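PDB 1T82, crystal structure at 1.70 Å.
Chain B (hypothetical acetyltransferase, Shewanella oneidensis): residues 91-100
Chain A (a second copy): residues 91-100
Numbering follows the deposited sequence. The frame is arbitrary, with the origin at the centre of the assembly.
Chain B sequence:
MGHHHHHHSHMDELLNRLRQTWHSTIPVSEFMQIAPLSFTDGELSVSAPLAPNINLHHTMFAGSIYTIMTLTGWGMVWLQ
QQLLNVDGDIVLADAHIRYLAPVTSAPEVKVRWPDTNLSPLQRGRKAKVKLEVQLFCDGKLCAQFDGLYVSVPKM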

ATOM      1  N   VAL B  91     -10.511   3.180 -10.131  1.00  8.53           N
ATOM      2  CA  VAL B  91      -9.626   3.924  -9.246  1.00 10.81           C
ATOM      3  C   VAL B  91     -10.014   3.722  -7.785  1.00 10.94           C
ATOM      4  O   VAL B  91     -11.189   3.816  -7.429  1.00 12.64           O
ATOM      5  CB  VAL B  91      -9.675   5.437  -9.570  1.00 13.16           C
ATOM      6  CG1 VAL B  91      -8.663   6.187  -8.723  1.00 14.24           C
ATOM      7  CG2 VAL B  91      -9.402   5.656 -11.051  1.00 15.11           C
ATOM      8  N   LEU B  92      -9.034   3.432  -6.937  1.00  9.11           N
ATOM      9  CA  LEU B  92      -9.320   3.251  -5.519  1.00  7.38           C
ATOM     10  C   LEU B  92      -9.506   4.632  -4.898  1.00  8.13           C
ATOM     11  O   LEU B  92      -8.631   5.495  -5.000  1.00  8.00           O
ATOM     12  CB  LEU B  92      -8.169   2.511  -4.831  1.00  7.45           C
ATOM     13  CG  LEU B  92      -8.277   2.283  -3.318  1.00  6.38           C
ATOM     14  CD1 LEU B  92      -9.479   1.401  -2.983  1.00  7.01           C
ATOM     15  CD2 LEU B  92      -6.994   1.626  -2.836  1.00  7.96           C
ATOM     16  N   ALA B  93     -10.653   4.844  -4.261  1.00  7.00           N
ATOM     17  CA  ALA B  93     -10.954   6.128  -3.639  1.00  7.85           C
ATOM     18  C   ALA B  93     -10.513   6.189  -2.185  1.00  7.76           C
ATOM     19  O   ALA B  93      -9.924   7.173  -1.749  1.00  9.30           O
ATOM     20  CB  ALA B  93     -12.447   6.409  -3.740  1.00 10.79           C
ATOM     21  N   ASP B  94     -10.817   5.144  -1.429  1.00  8.17           N
ATOM     22  CA  ASP B  94     -10.432   5.109  -0.027  1.00 10.19           C
ATOM     23  C   ASP B  94     -10.316   3.673   0.435  1.00  9.97           C
ATOM     24  O   ASP B  94     -10.989   2.778  -0.080  1.00  8.26           O
ATOM     25  CB  ASP B  94     -11.451   5.857   0.835  1.00 15.84           C
ATOM     26  CG  ASP B  94     -12.849   5.309   0.692  1.00 22.24           C
ATOM     27  OD1 ASP B  94     -13.447   5.471  -0.396  1.00 28.11           O
ATOM     28  OD2 ASP B  94     -13.357   4.713   1.668  1.00 28.67           O
ATOM     29  N   ALA B  95      -9.452   3.451   1.412  1.00  7.18           N
ATOM     30  CA  ALA B  95      -9.261   2.111   1.913  1.00  7.15           C
ATOM     31  C   ALA B  95      -8.822   2.110   3.358  1.00  8.74           C
ATOM     32  O   ALA B  95      -8.225   3.069   3.847  1.00  9.26           O
ATOM     33  CB  ALA B  95      -8.238   1.384   1.055  1.00  7.16           C
ATOM     34  N   HIS B  96      -9.144   1.019   4.036  1.00  7.71           N
ATOM     35  CA  HIS B  96      -8.776   0.827   5.425  1.00  9.24           C
ATOM     36  C   HIS B  96      -8.127  -0.543   5.512  1.00  8.27           C
ATOM     37  O   HIS B  96      -8.642  -1.515   4.961  1.00  8.57           O
ATOM     38  CB  HIS B  96     -10.018   0.876   6.311  1.00 14.17           C
ATOM     39  CG  HIS B  96      -9.739   0.587   7.750  1.00 20.47           C
ATOM     40  ND1 HIS B  96      -8.752   1.236   8.459  1.00 23.34           N
ATOM     41  CD2 HIS B  96     -10.316  -0.280   8.616  1.00 24.50           C
ATOM     42  CE1 HIS B  96      -8.732   0.782   9.699  1.00 24.30           C
ATOM     43  NE2 HIS B  96      -9.671  -0.140   9.820  1.00 26.33           N
ATOM     44  N   ILE B  97      -6.991  -0.627   6.195  1.00  8.13           N
ATOM     45  CA  ILE B  97      -6.304  -1.909   6.331  1.00  6.51           C
ATOM     46  C   ILE B  97      -5.887  -2.140   7.777  1.00  8.11           C
ATOM     47  O   ILE B  97      -5.453  -1.217   8.464  1.00  7.52           O
ATOM     48  CB  ILE B  97      -5.053  -1.982   5.404  1.00  5.14           C
ATOM     49  CG1 ILE B  97      -4.384  -3.356   5.524  1.00  7.26           C
ATOM     50  CG2 ILE B  97      -4.068  -0.877   5.767  1.00  6.59           C
ATOM     51  CD1 ILE B  97      -3.333  -3.636   4.451  1.00  7.01           C
ATOM     52  N   ARG B  98      -6.052  -3.375   8.241  1.00  6.98           N
ATOM     53  CA  ARG B  98      -5.663  -3.741   9.594  1.00  8.68           C
ATOM     54  C   ARG B  98      -4.690  -4.903   9.486  1.00  8.35           C
ATOM     55  O   ARG B  98      -4.948  -5.873   8.775  1.00  9.06           O
ATOM     56  CB  ARG B  98      -6.880  -4.169  10.421  1.00 11.15           C
ATOM     57  CG  ARG B  98      -7.997  -3.139  10.462  1.00 16.53           C
ATOM     58  CD  ARG B  98      -9.095  -3.543  11.441  1.00 20.28           C
ATOM     59  NE  ARG B  98      -8.660  -3.391  12.826  1.00 24.35           N
ATOM     60  CZ  ARG B  98      -8.548  -2.223  13.450  1.00 25.93           C
ATOM     61  NH1 ARG B  98      -8.136  -2.181  14.713  1.00 25.54           N
ATOM     62  NH2 ARG B  98      -8.863  -1.096  12.821  1.00 24.31           N
ATOM     63  N   TYR B  99      -3.562  -4.792  10.177  1.00  8.05           N
ATOM     64  CA  TYR B  99      -2.561  -5.846  10.167  1.00  7.53           C
ATOM     65  C   TYR B  99      -2.729  -6.645  11.455  1.00  8.82           C
ATOM     66  O   TYR B  99      -2.514  -6.126  12.550  1.00 10.73           O
ATOM     67  CB  TYR B  99      -1.159  -5.242  10.083  1.00  7.11           C
ATOM     68  CG  TYR B  99      -0.924  -4.409   8.839  1.00  7.26           C
ATOM     69  CD1 TYR B  99      -1.253  -3.053   8.807  1.00  7.32           C
ATOM     70  CD2 TYR B  99      -0.351  -4.975   7.702  1.00  7.60           C
ATOM     71  CE1 TYR B  99      -1.006  -2.279   7.668  1.00  6.86           C
ATOM     72  CE2 TYR B  99      -0.109  -4.218   6.565  1.00  7.27           C
ATOM     73  CZ  TYR B  99      -0.432  -2.876   6.552  1.00  6.57           C
ATOM     74  OH  TYR B  99      -0.174  -2.130   5.431  1.00  7.46           O
ATOM     75  N   LEU B 100      -3.113  -7.910  11.313  1.00 10.61           N
ATOM     76  CA  LEU B 100      -3.362  -8.783  12.457  1.00  9.75           C
ATOM     77  C   LEU B 100      -2.170  -9.608  12.921  1.00 12.02           C
ATOM     78  O   LEU B 100      -1.943  -9.755  14.122  1.00 15.70           O
ATOM     79  CB  LEU B 100      -4.517  -9.729  12.135  1.00  9.96           C
ATOM     80  CG  LEU B 100      -5.823  -9.085  11.664  1.00 14.14           C
ATOM     81  CD1 LEU B 100      -6.839 -10.180  11.358  1.00 16.61           C
ATOM     82  CD2 LEU B 100      -6.352  -8.147  12.727  1.00 16.94           C
TER
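Chain A 91-100: VLADAHIRYL

When two copies of a protein pair the same strand antiparallel, the backbone contacts tend to come in near-twofold pairs, and the central residue meets its own counterpart. The 91-99 strands of this hypothetical acetyltransferase illustrate the principle. On the buried face of the shared sheet, Ala B95 lies against Ile A97 and Ile B97 against Ala A95. The methyl CB of Ala B95 is 4.1 Å from CG2 of Ile A97, and CG2 of Ile B97 is 4.1 Å from CB of Ala A95. Both isoleucines adopt the tt rotamer, and their ends lead away from the partner strand. Farther along, the aromatic rings extend the apolar contact: CD2 of Leu B92 approaches CE1 of Tyr A99 at 3.5 Å, while CE1 of Tyr B99 lies 3.8 Å from CD2 of Leu A92.

Chain A is extended through residues 91-99, with an irregularity at Ala A93, whose psi of -41° departs from ordinary strand values; Ala B93 repeats it at -46°. The strand axes approach to 4.7 Å, and their directions differ by 160°, a signed crossing angle of -160°. His A96 faces His B96 at the centre of the register, with their CA atoms 4.4 Å apart. Around this non-hydrogen-bonded pair the backbone ladder is reciprocal: N of Ile A97 donates to O of Ala B95 and N of Ala A95 to O of Ile B97, each at 2.9 Å, and both bonds recur at 2.9 Å with chains exchanged. Beyond them, N of Tyr A99 reaches O of Ala B93 at 2.8 Å, and N of Tyr B99 reaches O of Ala A93 at 3.0 Å.

The other face carries the polar groups. Each histidine, with chi1 t, turns its ring back to the partner backbone: ND1 of His A96 donates to O of Ala B95 at 3.2 Å, whereas the corresponding bond from ND1 of His B96 to O of Ala A95, at 3.1 Å, is weak. Here the symmetry loosens. NH2 of Arg B98 donates to NE2 of His B96 at 3.3 Å, and the guanidinium lays one face over CB of Asp A94; its NH2 remains 4.1 Å from OD2 of Asp A94, too far for a salt bridge. The end of Arg A98 instead leads away. At the margin, water 2 donates to O of Ala A93 and O of Tyr B99, both at 3.0 Å, joining the two strands.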

ATOM      1  N   VAL A  91       5.954  -0.873  14.273  1.00 11.62           N
ATOM      2  CA  VAL A  91       4.928  -1.634  13.574  1.00 11.20           C
ATOM      3  C   VAL A  91       3.667  -0.829  13.257  1.00  9.77           C
ATOM      4  O   VAL A  91       3.145  -0.107  14.109  1.00 10.89           O
ATOM      5  CB  VAL A  91       4.532  -2.886  14.401  1.00 13.64           C
ATOM      6  CG1 VAL A  91       3.563  -3.750  13.614  1.00 15.62           C
ATOM      7  CG2 VAL A  91       5.778  -3.683  14.766  1.00 16.91           C
ATOM      8  N   LEU A  92       3.188  -0.943  12.020  1.00  8.79           N
ATOM      9  CA  LEU A  92       1.966  -0.251  11.606  1.00  6.65           C
ATOM     10  C   LEU A  92       0.804  -1.195  11.923  1.00  7.87           C
ATOM     11  O   LEU A  92       0.686  -2.264  11.321  1.00  9.59           O
ATOM     12  CB  LEU A  92       2.006   0.054  10.100  1.00  7.07           C
ATOM     13  CG  LEU A  92       0.772   0.746   9.501  1.00  6.13           C
ATOM     14  CD1 LEU A  92       0.521   2.079  10.201  1.00  7.85           C
ATOM     15  CD2 LEU A  92       0.994   0.967   8.011  1.00  6.97           C
ATOM     16  N   ALA A  93      -0.042  -0.807  12.874  1.00  6.16           N
ATOM     17  CA  ALA A  93      -1.173  -1.642  13.279  1.00  6.84           C
ATOM     18  C   ALA A  93      -2.358  -1.560  12.322  1.00  7.98           C
ATOM     19  O   ALA A  93      -3.011  -2.565  12.036  1.00  7.63           O
ATOM     20  CB  ALA A  93      -1.612  -1.261  14.685  1.00  7.50           C
ATOM     21  N   ASP A  94      -2.644  -0.359  11.848  1.00  8.33           N
ATOM     22  CA  ASP A  94      -3.739  -0.156  10.918  1.00 10.77           C
ATOM     23  C   ASP A  94      -3.592   1.205  10.278  1.00 10.03           C
ATOM     24  O   ASP A  94      -2.882   2.077  10.788  1.00  9.77           O
ATOM     25  CB  ASP A  94      -5.091  -0.246  11.626  1.00 14.51           C
ATOM     26  CG  ASP A  94      -5.315   0.887  12.596  1.00 18.90           C
ATOM     27  OD1 ASP A  94      -4.788   0.818  13.728  1.00 22.97           O
ATOM     28  OD2 ASP A  94      -6.016   1.855  12.223  1.00 22.30           O
ATOM     29  N   ALA A  95      -4.268   1.391   9.156  1.00  7.69           N
ATOM     30  CA  ALA A  95      -4.185   2.652   8.454  1.00  6.24           C
ATOM     31  C   ALA A  95      -5.409   2.891   7.597  1.00  7.08           C
ATOM     32  O   ALA A  95      -6.070   1.956   7.146  1.00  6.79           O
ATOM     33  CB  ALA A  95      -2.930   2.675   7.583  1.00  6.63           C
ATOM     34  N   HIS A  96      -5.699   4.167   7.390  1.00  6.19           N
ATOM     35  CA  HIS A  96      -6.808   4.599   6.565  1.00  7.30           C
ATOM     36  C   HIS A  96      -6.192   5.551   5.549  1.00  7.20           C
ATOM     37  O   HIS A  96      -5.423   6.431   5.920  1.00  8.79           O
ATOM     38  CB  HIS A  96      -7.851   5.333   7.412  1.00 13.17           C
ATOM     39  CG  HIS A  96      -8.947   5.960   6.609  1.00 19.67           C
ATOM     40  ND1 HIS A  96      -9.615   5.285   5.609  1.00 23.11           N
ATOM     41  CD2 HIS A  96      -9.491   7.200   6.651  1.00 23.46           C
ATOM     42  CE1 HIS A  96     -10.520   6.082   5.069  1.00 23.82           C
ATOM     43  NE2 HIS A  96     -10.465   7.251   5.684  1.00 26.00           N
ATOM     44  N   ILE A  97      -6.504   5.360   4.272  1.00  7.54           N
ATOM     45  CA  ILE A  97      -5.964   6.224   3.232  1.00  6.74           C
ATOM     46  C   ILE A  97      -7.063   6.664   2.280  1.00  7.34           C
ATOM     47  O   ILE A  97      -7.943   5.878   1.913  1.00  7.57           O
ATOM     48  CB  ILE A  97      -4.813   5.517   2.442  1.00  5.49           C
ATOM     49  CG1 ILE A  97      -4.252   6.454   1.363  1.00  6.19           C
ATOM     50  CG2 ILE A  97      -5.321   4.229   1.804  1.00  6.30           C
ATOM     51  CD1 ILE A  97      -2.946   5.955   0.720  1.00  5.21           C
ATOM     52  N   ARG A  98      -7.022   7.940   1.913  1.00  7.31           N
ATOM     53  CA  ARG A  98      -7.994   8.512   0.994  1.00  8.36           C
ATOM     54  C   ARG A  98      -7.248   9.113  -0.186  1.00  7.91           C
ATOM     55  O   ARG A  98      -6.321   9.907  -0.008  1.00 10.45           O
ATOM     56  CB  ARG A  98      -8.823   9.589   1.699  1.00 11.32           C
ATOM     57  CG  ARG A  98      -9.667   9.046   2.841  1.00 16.98           C
ATOM     58  CD  ARG A  98     -10.464  10.138   3.534  1.00 21.44           C
ATOM     59  NE  ARG A  98      -9.602  11.183   4.076  1.00 26.16           N
ATOM     60  CZ  ARG A  98     -10.040  12.209   4.800  1.00 27.86           C
ATOM     61  NH1 ARG A  98     -11.334  12.328   5.072  1.00 29.04           N
ATOM     62  NH2 ARG A  98      -9.184  13.119   5.247  1.00 29.46           N
ATOM     63  N   TYR A  99      -7.637   8.712  -1.392  1.00  7.36           N
ATOM     64  CA  TYR A  99      -7.011   9.230  -2.597  1.00  8.61           C
ATOM     65  C   TYR A  99      -7.914  10.347  -3.112  1.00  9.96           C
ATOM     66  O   TYR A  99      -9.051  10.106  -3.516  1.00 10.70           O
ATOM     67  CB  TYR A  99      -6.855   8.117  -3.643  1.00  7.76           C
ATOM     68  CG  TYR A  99      -5.974   6.965  -3.195  1.00  7.35           C
ATOM     69  CD1 TYR A  99      -6.503   5.889  -2.477  1.00  7.16           C
ATOM     70  CD2 TYR A  99      -4.609   6.946  -3.497  1.00  6.49           C
ATOM     71  CE1 TYR A  99      -5.698   4.823  -2.074  1.00  7.58           C
ATOM     72  CE2 TYR A  99      -3.792   5.882  -3.095  1.00  5.70           C
ATOM     73  CZ  TYR A  99      -4.348   4.823  -2.386  1.00  5.64           C
ATOM     74  OH  TYR A  99      -3.557   3.764  -1.998  1.00  6.24           O
ATOM     75  N   LEU A 100      -7.394  11.570  -3.082  1.00 11.63           N
ATOM     76  CA  LEU A 100      -8.145  12.751  -3.489  1.00 10.61           C
ATOM     77  C   LEU A 100      -7.973  13.178  -4.940  1.00 11.17           C
ATOM     78  O   LEU A 100      -8.891  13.735  -5.538  1.00 10.79           O
ATOM     79  CB  LEU A 100      -7.769  13.921  -2.579  1.00 11.95           C
ATOM     80  CG  LEU A 100      -7.906  13.654  -1.078  1.00 14.57           C
ATOM     81  CD1 LEU A 100      -7.409  14.860  -0.297  1.00 18.07           C
ATOM     82  CD2 LEU A 100      -9.357  13.355  -0.738  1.00 16.28           C
TER
HETATM   83  O   HOH W   1       0.783  -5.225  12.990  1.00 36.39           O
HETATM   84  O   HOH W   2      -4.266  -4.333  14.109  1.00 25.51           O